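Local coordinates for protein fructosamine deglycase FrlB (Bacillus subtilis, PDB 3EUA) that converts a range of fructosamine 6-phosphates into glucose 6-phosphate and a free amino acid, working as a homooctamer, at residues Tyr209-Ile213 with Cys214-Glu218. Sequence-based numbering, arbitrary orientation.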
ATOM      1  N   TYR A 209       7.851   2.861   5.475  1.00 18.09           N
ATOM      2  CA  TYR A 209       6.805   2.030   6.097  1.00 18.51           C
ATOM      3  C   TYR A 209       7.377   1.220   7.256  1.00 19.05           C
ATOM      4  O   TYR A 209       6.810   1.198   8.372  1.00 19.39           O
ATOM      5  CB  TYR A 209       6.141   1.152   5.030  1.00 19.64           C
ATOM      6  CG  TYR A 209       5.121   0.151   5.561  1.00 20.39           C
ATOM      7  CD1 TYR A 209       3.867   0.577   6.049  1.00 21.39           C
ATOM      8  CD2 TYR A 209       5.365  -1.194   5.521  1.00 22.01           C
ATOM      9  CE1 TYR A 209       2.936  -0.333   6.507  1.00 20.28           C
ATOM     10  CE2 TYR A 209       4.430  -2.123   6.001  1.00 21.66           C
ATOM     11  CZ  TYR A 209       3.218  -1.686   6.473  1.00 22.72           C
ATOM     12  OH  TYR A 209       2.293  -2.612   6.970  1.00 22.35           O
ATOM     13  N   SER A 210       8.504   0.549   7.014  1.00 19.03           N
ATOM     14  CA  SER A 210       9.133  -0.261   8.062  1.00 19.32           C
ATOM     15  C   SER A 210       9.530   0.616   9.233  1.00 18.85           C
ATOM     16  O   SER A 210       9.345   0.272  10.395  1.00 18.50           O
ATOM     17  CB  SER A 210      10.380  -0.953   7.501  1.00 20.19           C
ATOM     18  OG  SER A 210      10.806  -1.933   8.426  1.00 22.52           O
ATOM     19  N   TYR A 211      10.090   1.779   8.957  1.00 18.75           N
ATOM     20  CA  TYR A 211      10.505   2.635  10.089  1.00 18.91           C
ATOM     21  C   TYR A 211       9.302   2.997  10.911  1.00 18.79           C
ATOM     22  O   TYR A 211       9.373   3.048  12.146  1.00 19.42           O
ATOM     23  CB  TYR A 211      11.189   3.907   9.643  1.00 18.73           C
ATOM     24  CG  TYR A 211      12.150   4.451  10.670  1.00 17.96           C
ATOM     25  CD1 TYR A 211      13.375   3.867  10.842  1.00 18.74           C
ATOM     26  CD2 TYR A 211      11.846   5.545  11.430  1.00 19.70           C
ATOM     27  CE1 TYR A 211      14.272   4.325  11.777  1.00 20.43           C
ATOM     28  CE2 TYR A 211      12.762   6.043  12.368  1.00 21.54           C
ATOM     29  CZ  TYR A 211      13.976   5.422  12.515  1.00 19.52           C
ATOM     30  OH  TYR A 211      14.886   5.862  13.432  1.00 20.89           O
ATOM     31  N   SER A 212       8.190   3.281  10.242  1.00 18.98           N
ATOM     32  CA  SER A 212       6.958   3.646  10.947  1.00 18.75           C
ATOM     33  C   SER A 212       6.367   2.514  11.771  1.00 18.45           C
ATOM     34  O   SER A 212       6.146   2.659  12.992  1.00 18.04           O
ATOM     35  CB  SER A 212       5.870   4.151   9.974  1.00 18.37           C
ATOM     36  OG  SER A 212       6.200   5.438   9.435  1.00 20.79           O
ATOM     37  N   ILE A 213       6.144   1.382  11.129  1.00 17.96           N
ATOM     38  CA  ILE A 213       5.460   0.289  11.819  1.00 18.39           C
ATOM     39  C   ILE A 213       6.323  -0.565  12.759  1.00 18.90           C
ATOM     40  O   ILE A 213       5.826  -1.018  13.780  1.00 20.03           O
ATOM     41  CB  ILE A 213       4.654  -0.607  10.844  1.00 18.42           C
ATOM     42  CG1 ILE A 213       5.575  -1.332   9.865  1.00 19.71           C
ATOM     43  CG2 ILE A 213       3.543   0.233  10.150  1.00 17.39           C
ATOM     44  CD1 ILE A 213       5.030  -2.680   9.440  1.00 19.23           C
ATOM     45  N   CYS A 214       7.601  -0.716  12.419  1.00 19.93           N
ATOM     46  CA  CYS A 214       8.571  -1.498  13.181  1.00 20.12           C
ATOM     47  C   CYS A 214       9.392  -0.675  14.167  1.00 19.82           C
ATOM     48  O   CYS A 214       9.290  -0.866  15.350  1.00 20.04           O
ATOM     49  CB  CYS A 214       9.488  -2.239  12.228  1.00 21.54           C
ATOM     50  SG  CYS A 214       8.563  -3.416  11.207  1.00 24.19           S
ATOM     51  N   ILE A 215      10.172   0.279  13.701  1.00 19.33           N
ATOM     52  CA  ILE A 215      10.994   1.007  14.639  1.00 19.55           C
ATOM     53  C   ILE A 215      10.165   1.879  15.574  1.00 19.26           C
ATOM     54  O   ILE A 215      10.255   1.751  16.816  1.00 19.34           O
ATOM     55  CB  ILE A 215      12.059   1.888  13.940  1.00 18.96           C
ATOM     56  CG1 ILE A 215      13.045   1.032  13.120  1.00 21.06           C
ATOM     57  CG2 ILE A 215      12.757   2.765  14.991  1.00 19.83           C
ATOM     58  CD1 ILE A 215      14.008   0.142  13.936  1.00 22.32           C
ATOM     59  N   LEU A 216       9.307   2.705  14.997  1.00 18.78           N
ATOM     60  CA  LEU A 216       8.559   3.643  15.816  1.00 18.74           C
ATOM     61  C   LEU A 216       7.429   3.039  16.637  1.00 18.19           C
ATOM     62  O   LEU A 216       7.460   3.116  17.851  1.00 18.58           O
ATOM     63  CB  LEU A 216       8.097   4.835  14.950  1.00 19.61           C
ATOM     64  CG  LEU A 216       9.290   5.656  14.380  1.00 19.61           C
ATOM     65  CD1 LEU A 216       8.796   6.722  13.419  1.00 19.95           C
ATOM     66  CD2 LEU A 216      10.173   6.305  15.476  1.00 19.59           C
HETATM   67  N   MSE A 217       6.453   2.437  15.975  0.50 17.43           N
HETATM   68  CA  MSE A 217       5.304   1.844  16.639  0.50 17.69           C
HETATM   69  C   MSE A 217       5.699   0.629  17.480  0.50 18.28           C
HETATM   70  O   MSE A 217       5.631   0.667  18.714  0.50 19.05           O
HETATM   71  CB  MSE A 217       4.213   1.489  15.607  0.50 17.40           C
HETATM   72  CG  MSE A 217       3.656   2.708  14.863  0.50 16.88           C
HETATM   73 SE   MSE A 217       2.318   2.307  13.549  0.38 16.65          SE
HETATM   74  CE  MSE A 217       0.793   1.902  14.861  0.50 12.67           C
ATOM     75  N   GLU A 218       6.169  -0.416  16.822  1.00 19.14           N
ATOM     76  CA  GLU A 218       6.559  -1.651  17.495  1.00 19.58           C
ATOM     77  C   GLU A 218       7.629  -1.519  18.543  1.00 19.81           C
ATOM     78  O   GLU A 218       7.424  -1.929  19.698  1.00 20.36           O
ATOM     79  CB  GLU A 218       7.069  -2.674  16.479  1.00 19.65           C
ATOM     80  CG  GLU A 218       7.342  -4.074  17.015  1.00 20.10           C
ATOM     81  CD  GLU A 218       7.988  -4.994  15.963  1.00 22.08           C
ATOM     82  OE1 GLU A 218       8.358  -4.527  14.857  1.00 24.83           O
ATOM     83  OE2 GLU A 218       8.148  -6.205  16.277  1.00 26.57           O
TER
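The ring of Y211 runs up the flank of its helix and lies against I215 and L216, in a turn widened from alpha to pi within helix 205-220, the crossover helix of a beta-alpha-beta unit in the second SIS domain. I215 sets its branched CB over one ring face, a CH-pi contact 4.0 Å from the centroid and 14° off the normal. I215 CG1 rests on Y211 CD1, while I215 CG2, anti to the backbone N, lies 3.8 Å from Y211 CZ, both arms on that same side. L216 comes in obliquely, also on this side of the ring plane, its CD1 3.8 Å from Y211 CD2, so the two residues together form a shallow aliphatic seat for the ring. An alanine in place of Y211 would probably open a gap beneath I215 and L216 and leave Y306 and A307 of helix 288-313 without the ring they pack on.

The backbone follows the same widening. S210 O takes a 2.8 Å bond from C214 N and a weak one from I215 N; from there on each N-H reaches back five residues, L216 N to Y211 O at 2.9 Å and M217 N to S212 O at 3.0 Å. Around the helix, I213 lays CG1 over the centre of the Y209 ring, 4.1 Å above its plane, and both I213 and M217 pack on P236 of the second subunit. The third five-residue bond, E218 N to I213 O at 3.1 Å, has its donor 42° out of the carbonyl plane.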